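Local structure of hypothetical protein (Parabacteroides merdae, 4OO3) at residues K100-I105 / F128-E133; K119-N124 / A425-T430; N210-G213 / V217-T220. The protein is of unknown function but is probably an NAD(P)-dependent oxidoreductase that joins a nucleotide-binding Rossmann domain to a C-terminal oxidoreductase domain. All blocks are in the same frame, centred on the assembly; numbering follows the deposited sequence.

Contact 1 of 3, residues K100-I105 / F128-E133; sequences KKTEYI and FKLLEE
The Glu103 carboxylate meets Leu130 through one oxygen: OE1 lies 3.5 Å from CD2 of Leu130. The two rings turn away from the contact. One face of Tyr104 carries the backbone O of Lys100, near the rim, and the Tyr104 hydroxyl is bonded to Tyr79 and Asp18. One face of Phe128 carries CG of Glu132, also near the rim, and Tyr239 stacks edge-to-face with this ring.

The contact is small, and most of it is apolar. Thr102 sends its methyl group to the second helix, with CG2 anti to the backbone N. There CG2 is 3.9 Å from Leu130 CB and 3.9 Å from Leu131 N. The Thr102 hydroxyl turns elsewhere and bonds to Met121 O. Leu130 runs past Thr102 in the opposite direction, and its CD2 lies 3.9 Å from Thr102 C. No hydrogen bond joins the segments.

The two axes come within 9.5 Å, at 21° between their directions. Helices 98-110 and 125-140 follow strands 91-94 and 114-117 and precede 114-117 and 145-147. Such near-parallel neighbouring helices belong to the consecutive beta-alpha-beta crossovers of a Rossmann fold.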
# COMPACT_ATOMS: atom_id res chain seq x y z
N LYS A 100 16.68 4.99 -2.56
CA LYS A 100 17.67 4.37 -1.69
C LYS A 100 17.21 3.04 -1.04
O LYS A 100 18.04 2.27 -0.57
CB LYS A 100 18.02 5.34 -0.56
CG LYS A 100 18.72 6.62 -0.99
CD LYS A 100 18.62 7.68 0.10
CE LYS A 100 19.95 8.35 0.40
NZ LYS A 100 20.26 9.41 -0.60
N LYS A 101 15.91 2.78 -1.03
CA LYS A 101 15.34 1.75 -0.16
C LYS A 101 15.87 0.34 -0.40
O LYS A 101 16.20 -0.36 0.55
CB LYS A 101 13.82 1.73 -0.32
CG LYS A 101 13.11 0.69 0.55
CD LYS A 101 11.64 0.56 0.15
CE LYS A 101 10.81 1.76 0.57
NZ LYS A 101 10.58 1.78 2.04
N THR A 102 15.91 -0.09 -1.65
CA THR A 102 16.19 -1.49 -1.95
C THR A 102 17.63 -1.86 -1.54
O THR A 102 17.86 -2.94 -0.97
CB THR A 102 15.92 -1.82 -3.44
OG1 THR A 102 14.75 -1.12 -3.89
CG2 THR A 102 15.71 -3.31 -3.63
N GLU A 103 18.57 -0.96 -1.80
CA GLU A 103 19.96 -1.17 -1.37
C GLU A 103 20.05 -1.26 0.16
O GLU A 103 20.68 -2.16 0.69
CB GLU A 103 20.87 -0.07 -1.91
CG GLU A 103 22.37 -0.28 -1.67
CD GLU A 103 22.90 -1.61 -2.21
OE1 GLU A 103 22.46 -2.05 -3.30
OE2 GLU A 103 23.77 -2.20 -1.53
N TYR A 104 19.40 -0.33 0.86
CA TYR A 104 19.29 -0.40 2.31
C TYR A 104 18.80 -1.77 2.76
O TYR A 104 19.36 -2.38 3.66
CB TYR A 104 18.27 0.61 2.85
CG TYR A 104 18.63 2.08 2.82
CD1 TYR A 104 19.94 2.53 2.62
CD2 TYR A 104 17.64 3.04 3.05
CE1 TYR A 104 20.24 3.88 2.62
CE2 TYR A 104 17.93 4.38 3.05
CZ TYR A 104 19.22 4.80 2.84
OH TYR A 104 19.48 6.15 2.85
N ILE A 105 17.71 -2.22 2.14
CA ILE A 105 17.10 -3.50 2.50
C ILE A 105 18.08 -4.66 2.33
O ILE A 105 18.20 -5.50 3.20
CB ILE A 105 15.80 -3.76 1.70
CG1 ILE A 105 14.69 -2.83 2.20
CG2 ILE A 105 15.36 -5.21 1.83
CD1 ILE A 105 13.40 -2.87 1.40
N PHE A 128 14.05 -4.20 -8.86
CA PHE A 128 13.32 -5.47 -8.75
C PHE A 128 14.26 -6.67 -8.70
O PHE A 128 14.05 -7.60 -7.91
CB PHE A 128 12.34 -5.67 -9.91
CG PHE A 128 11.67 -7.02 -9.91
CD1 PHE A 128 10.69 -7.32 -8.96
CD2 PHE A 128 12.03 -7.99 -10.82
CE1 PHE A 128 10.07 -8.55 -8.94
CE2 PHE A 128 11.41 -9.24 -10.81
CZ PHE A 128 10.43 -9.52 -9.87
N LYS A 129 15.28 -6.66 -9.55
CA LYS A 129 16.31 -7.70 -9.55
C LYS A 129 16.99 -7.75 -8.19
O LYS A 129 17.20 -8.83 -7.62
CB LYS A 129 17.33 -7.45 -10.66
CG LYS A 129 17.98 -8.72 -11.22
CD LYS A 129 18.33 -8.55 -12.69
CE LYS A 129 18.65 -9.88 -13.37
NZ LYS A 129 20.04 -10.34 -13.09
N LEU A 130 17.32 -6.58 -7.65
CA LEU A 130 17.92 -6.47 -6.32
C LEU A 130 16.97 -7.01 -5.23
O LEU A 130 17.41 -7.64 -4.27
CB LEU A 130 18.30 -5.01 -6.02
CG LEU A 130 19.26 -4.76 -4.85
CD1 LEU A 130 20.58 -5.49 -5.06
CD2 LEU A 130 19.49 -3.26 -4.66
N LEU A 131 15.67 -6.79 -5.41
CA LEU A 131 14.67 -7.22 -4.44
C LEU A 131 14.52 -8.73 -4.44
O LEU A 131 14.22 -9.32 -3.41
CB LEU A 131 13.31 -6.58 -4.73
CG LEU A 131 12.14 -6.90 -3.78
CD1 LEU A 131 12.43 -6.37 -2.38
CD2 LEU A 131 10.85 -6.31 -4.31
N GLU A 132 14.70 -9.36 -5.60
CA GLU A 132 14.74 -10.82 -5.68
C GLU A 132 15.90 -11.39 -4.87
O GLU A 132 15.73 -12.38 -4.17
CB GLU A 132 14.88 -11.29 -7.12
CG GLU A 132 13.64 -11.08 -7.97
CD GLU A 132 13.85 -11.54 -9.38
OE1 GLU A 132 14.68 -10.95 -10.10
OE2 GLU A 132 13.19 -12.52 -9.77
N GLU A 133 17.07 -10.77 -4.97
CA GLU A 133 18.23 -11.18 -4.16
C GLU A 133 17.92 -11.04 -2.66
O GLU A 133 18.22 -11.94 -1.87
CB GLU A 133 19.48 -10.36 -4.53
CG GLU A 133 20.79 -11.01 -4.09
CD GLU A 133 22.01 -10.13 -4.33
OE1 GLU A 133 21.89 -9.09 -5.02
OE2 GLU A 133 23.10 -10.47 -3.82

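Contact 2 of 3, residues K119-N124 / A425-T430; sequences KPMAIN and AKYYTT
Tyr427 projects from helix 419-439 and ends against the backbone of 119-124. Its CG stands anti to the carbonyl carbon (chi1 -73°), which carries the ring toward the loop. The hydroxyl accepts the Met121 N-H in a nearly straight bond: Met121 N to Tyr427 OH is 3.0 Å, with an N-H...O angle of 168°. The same hydroxyl is also hydrogen-bonded to Asp147, so two partners fix the end of the ring.

The Met121 side chain, a selenomethionine, crosses Tyr427 at about a right angle. It folds back at its last torsion and sets CE 3.8 Å from Tyr427 CE2. Pro120 touches the other flank, with CB 3.9 Å from Tyr427 CE1, and its CA lies at the ring edge, near the plane. Lys426 CD sits over the centre of one ring face, and the Lys426 amino group forms a salt bridge with Asp147.

The peptide before Pro120 is cis. Lys119 and this proline match the Lys-Pro motif of Gfo/Idh/MocA-type oxidoreductases, which in relatives borders the nicotinamide site. Lys119 itself turns from Tyr427 toward Asp218, with which it forms a salt bridge.

A phenylalanine in place of Tyr427 would probably leave the buried Met121 N-H without its acceptor and Asp147 without one of its partners.

A water at the ring edge, in plane, makes a second link. It donates to Ala122 O at 2.8 Å and accepts from Thr430 OG1 at 2.6 Å. Within the helix, Ala425 O is gripped twice by Thr429, whose N and OG1 reach it from opposite faces of the carbonyl plane; OG1 is 2.7 Å away.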
# COMPACT_ATOMS: atom_id res chain seq x y z
N LYS A 119 5.73 0.08 1.27
CA LYS A 119 5.79 0.04 -0.19
C LYS A 119 6.34 1.36 -0.75
O LYS A 119 6.31 2.39 -0.07
CB LYS A 119 4.41 -0.26 -0.79
CG LYS A 119 3.24 0.51 -0.17
CD LYS A 119 2.64 1.55 -1.10
CE LYS A 119 3.50 2.78 -1.24
NZ LYS A 119 2.65 3.94 -1.62
N PRO A 120 6.87 1.34 -1.99
CA PRO A 120 7.23 0.19 -2.81
C PRO A 120 8.67 -0.22 -2.54
O PRO A 120 9.56 0.63 -2.48
CB PRO A 120 7.11 0.74 -4.24
CG PRO A 120 7.43 2.18 -4.11
CD PRO A 120 7.06 2.61 -2.72
N MSE A 121 8.89 -1.53 -2.38
CA MSE A 121 10.24 -2.08 -2.14
C MSE A 121 11.10 -2.12 -3.38
O MSE A 121 12.29 -2.38 -3.29
CB MSE A 121 10.12 -3.49 -1.54
CG MSE A 121 9.46 -3.39 -0.17
SE MSE A 121 9.86 -5.00 0.90
CE MSE A 121 8.80 -6.25 -0.17
N ALA A 122 10.50 -1.87 -4.54
CA ALA A 122 11.26 -1.66 -5.78
C ALA A 122 10.50 -0.69 -6.68
O ALA A 122 9.27 -0.77 -6.75
CB ALA A 122 11.49 -2.98 -6.50
N ILE A 123 11.24 0.20 -7.35
CA ILE A 123 10.67 1.25 -8.21
C ILE A 123 11.06 1.16 -9.69
O ILE A 123 10.72 2.03 -10.49
CB ILE A 123 11.03 2.67 -7.70
CG1 ILE A 123 12.54 2.92 -7.79
CG2 ILE A 123 10.54 2.87 -6.28
CD1 ILE A 123 12.95 4.33 -7.42
N ASN A 124 11.79 0.10 -10.05
CA ASN A 124 12.17 -0.18 -11.43
C ASN A 124 12.75 -1.60 -11.55
O ASN A 124 12.94 -2.29 -10.55
CB ASN A 124 13.15 0.86 -11.98
CG ASN A 124 14.38 1.04 -11.12
OD1 ASN A 124 14.96 0.08 -10.61
ND2 ASN A 124 14.81 2.28 -10.97
N ALA A 425 5.53 -11.20 -7.48
CA ALA A 425 4.64 -11.08 -8.65
C ALA A 425 4.10 -9.66 -8.76
O ALA A 425 3.99 -9.11 -9.86
CB ALA A 425 3.50 -12.08 -8.58
N LYS A 426 3.79 -9.07 -7.61
CA LYS A 426 3.27 -7.73 -7.52
C LYS A 426 4.27 -6.74 -8.09
O LYS A 426 3.94 -5.93 -8.96
CB LYS A 426 2.99 -7.40 -6.06
CG LYS A 426 2.31 -6.08 -5.79
CD LYS A 426 2.81 -5.43 -4.51
CE LYS A 426 2.74 -6.36 -3.31
NZ LYS A 426 3.32 -5.78 -2.08
N TYR A 427 5.50 -6.79 -7.56
CA TYR A 427 6.56 -5.88 -7.98
C TYR A 427 7.04 -6.15 -9.40
O TYR A 427 7.46 -5.21 -10.10
CB TYR A 427 7.73 -5.90 -6.98
CG TYR A 427 7.40 -5.20 -5.69
CD1 TYR A 427 7.16 -3.84 -5.67
CD2 TYR A 427 7.30 -5.91 -4.49
CE1 TYR A 427 6.82 -3.19 -4.50
CE2 TYR A 427 6.97 -5.27 -3.32
CZ TYR A 427 6.73 -3.91 -3.33
OH TYR A 427 6.41 -3.25 -2.17
N TYR A 428 6.98 -7.40 -9.84
CA TYR A 428 7.24 -7.70 -11.25
C TYR A 428 6.24 -6.95 -12.12
O TYR A 428 6.62 -6.34 -13.12
CB TYR A 428 7.14 -9.21 -11.54
CG TYR A 428 7.26 -9.52 -13.02
CD1 TYR A 428 8.50 -9.56 -13.64
CD2 TYR A 428 6.13 -9.76 -13.79
CE1 TYR A 428 8.62 -9.85 -14.99
CE2 TYR A 428 6.24 -10.04 -15.15
CZ TYR A 428 7.49 -10.08 -15.74
OH TYR A 428 7.59 -10.35 -17.09
N THR A 429 4.97 -7.00 -11.74
CA THR A 429 3.91 -6.32 -12.48
C THR A 429 4.18 -4.81 -12.58
O THR A 429 4.17 -4.25 -13.68
CB THR A 429 2.52 -6.58 -11.87
OG1 THR A 429 2.32 -8.00 -11.68
CG2 THR A 429 1.42 -6.06 -12.77
N THR A 430 4.46 -4.16 -11.45
CA THR A 430 4.63 -2.70 -11.46
C THR A 430 5.88 -2.23 -12.19
O THR A 430 5.80 -1.30 -13.00
CB THR A 430 4.65 -2.11 -10.05
OG1 THR A 430 5.69 -2.72 -9.28
CG2 THR A 430 3.30 -2.31 -9.36
O HOH W 1 6.56 -1.07 -7.49

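Contact 3 of 3, residues N210-G213 / V217-T220; sequences NQQG and VDVT
One hydrogen bond joins the side chains of Gln212 and Asp218. Gln212 NE2 donates to Asp218 OD2 at 3.1 Å, with an N-H...O angle of 157°. The acceptor lies close to the Gln212 amide plane, but the donor comes from above the carboxylate, 51° out of its plane. Gln212 starts with CG anti to its N (chi1 176°) and bends at the next torsion, which brings the amide over to Asp218.

The charged contact uses the other carboxylate oxygen. Asp218 OD1 forms a salt bridge with Lys119. The two oxygens therefore have different partners, and Gln212 probably helps to hold the carboxylate facing that lysine.

Apolar contact is slight. Val217 CG2 lies 4.1 Å from Gly213 CA. A beta carbon on Gly213 would be tight, 3.2 Å from Val217 CG2. It would also press on the preceding carbonyl oxygen, because Gly213 leaves the helix with positive phi.

On the backbone, Gln212 O accepts from Asn98 of the Rossmann domain.

An aspartate facing the lysine of a Lys-Pro pair is typical of the active-site cleft of Gfo/Idh/MocA-type oxidoreductases, and Asp218 probably lines that cleft here.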
# COMPACT_ATOMS: atom_id res chain seq x y z
N ASN A 210 12.62 9.88 -9.30
CA ASN A 210 13.81 9.04 -9.10
C ASN A 210 13.98 8.60 -7.64
O ASN A 210 14.65 7.62 -7.35
CB ASN A 210 15.07 9.76 -9.56
CG ASN A 210 15.10 10.01 -11.07
OD1 ASN A 210 15.50 11.07 -11.52
ND2 ASN A 210 14.69 9.02 -11.84
N GLN A 211 13.39 9.35 -6.73
CA GLN A 211 13.54 9.08 -5.32
C GLN A 211 12.26 8.52 -4.69
O GLN A 211 12.31 7.64 -3.83
CB GLN A 211 13.97 10.35 -4.61
CG GLN A 211 15.27 10.91 -5.16
CD GLN A 211 15.83 12.00 -4.28
OE1 GLN A 211 16.25 11.74 -3.16
NE2 GLN A 211 15.83 13.23 -4.78
N GLN A 212 11.12 9.05 -5.13
CA GLN A 212 9.83 8.56 -4.65
C GLN A 212 9.40 7.33 -5.44
O GLN A 212 8.72 6.46 -4.90
CB GLN A 212 8.79 9.68 -4.75
CG GLN A 212 7.37 9.29 -4.36
CD GLN A 212 7.25 8.75 -2.94
OE1 GLN A 212 7.99 9.15 -2.04
NE2 GLN A 212 6.29 7.86 -2.74
N GLY A 213 9.80 7.26 -6.70
CA GLY A 213 9.24 6.30 -7.65
C GLY A 213 8.17 6.97 -8.50
O GLY A 213 7.56 7.95 -8.09
N VAL A 217 4.44 2.92 -10.24
CA VAL A 217 5.06 1.88 -9.40
C VAL A 217 4.79 2.05 -7.90
O VAL A 217 5.20 1.22 -7.10
CB VAL A 217 6.60 1.79 -9.63
CG1 VAL A 217 6.92 1.74 -11.12
CG2 VAL A 217 7.35 2.94 -8.96
N ASP A 218 4.09 3.12 -7.54
CA ASP A 218 3.94 3.53 -6.15
C ASP A 218 2.58 3.05 -5.60
O ASP A 218 2.49 1.95 -5.08
CB ASP A 218 4.13 5.05 -6.06
CG ASP A 218 4.05 5.58 -4.64
OD1 ASP A 218 4.09 4.76 -3.70
OD2 ASP A 218 3.97 6.83 -4.48
N VAL A 219 1.53 3.84 -5.73
CA VAL A 219 0.21 3.46 -5.21
C VAL A 219 -0.33 2.22 -5.92
O VAL A 219 -1.11 1.49 -5.33
CB VAL A 219 -0.79 4.64 -5.28
CG1 VAL A 219 -2.24 4.20 -5.11
CG2 VAL A 219 -0.44 5.68 -4.23
N THR A 220 0.08 1.99 -7.17
CA THR A 220 -0.33 0.79 -7.92
C THR A 220 0.04 -0.50 -7.18
O THR A 220 -0.61 -1.54 -7.35
CB THR A 220 0.35 0.70 -9.31
OG1 THR A 220 1.77 0.77 -9.15
CG2 THR A 220 -0.13 1.82 -10.24

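Contact 1 lies within the Rossmann domain. Contact 3 belongs to the C-terminal domain, and contact 2 joins the two. The centres of contacts 1 and 2 are about 10 Å apart, those of 2 and 3 about 9 Å, and those of 1 and 3 about 14 Å. Contacts 1 and 3 do not touch. Loop 119-124 runs between helices 98-110 and 125-140 of contact 1, so the first two contacts interleave along the chain. Contact 3 falls in the long interval before residues 425-430. Leu131 packs on Tyr427 between contacts 1 and 2; Pro120 on Val217 and Thr430 on Thr220 join contacts 2 and 3. Together they place the loop after strand 114-117 at the domain interface, probably beside the cofactor cleft.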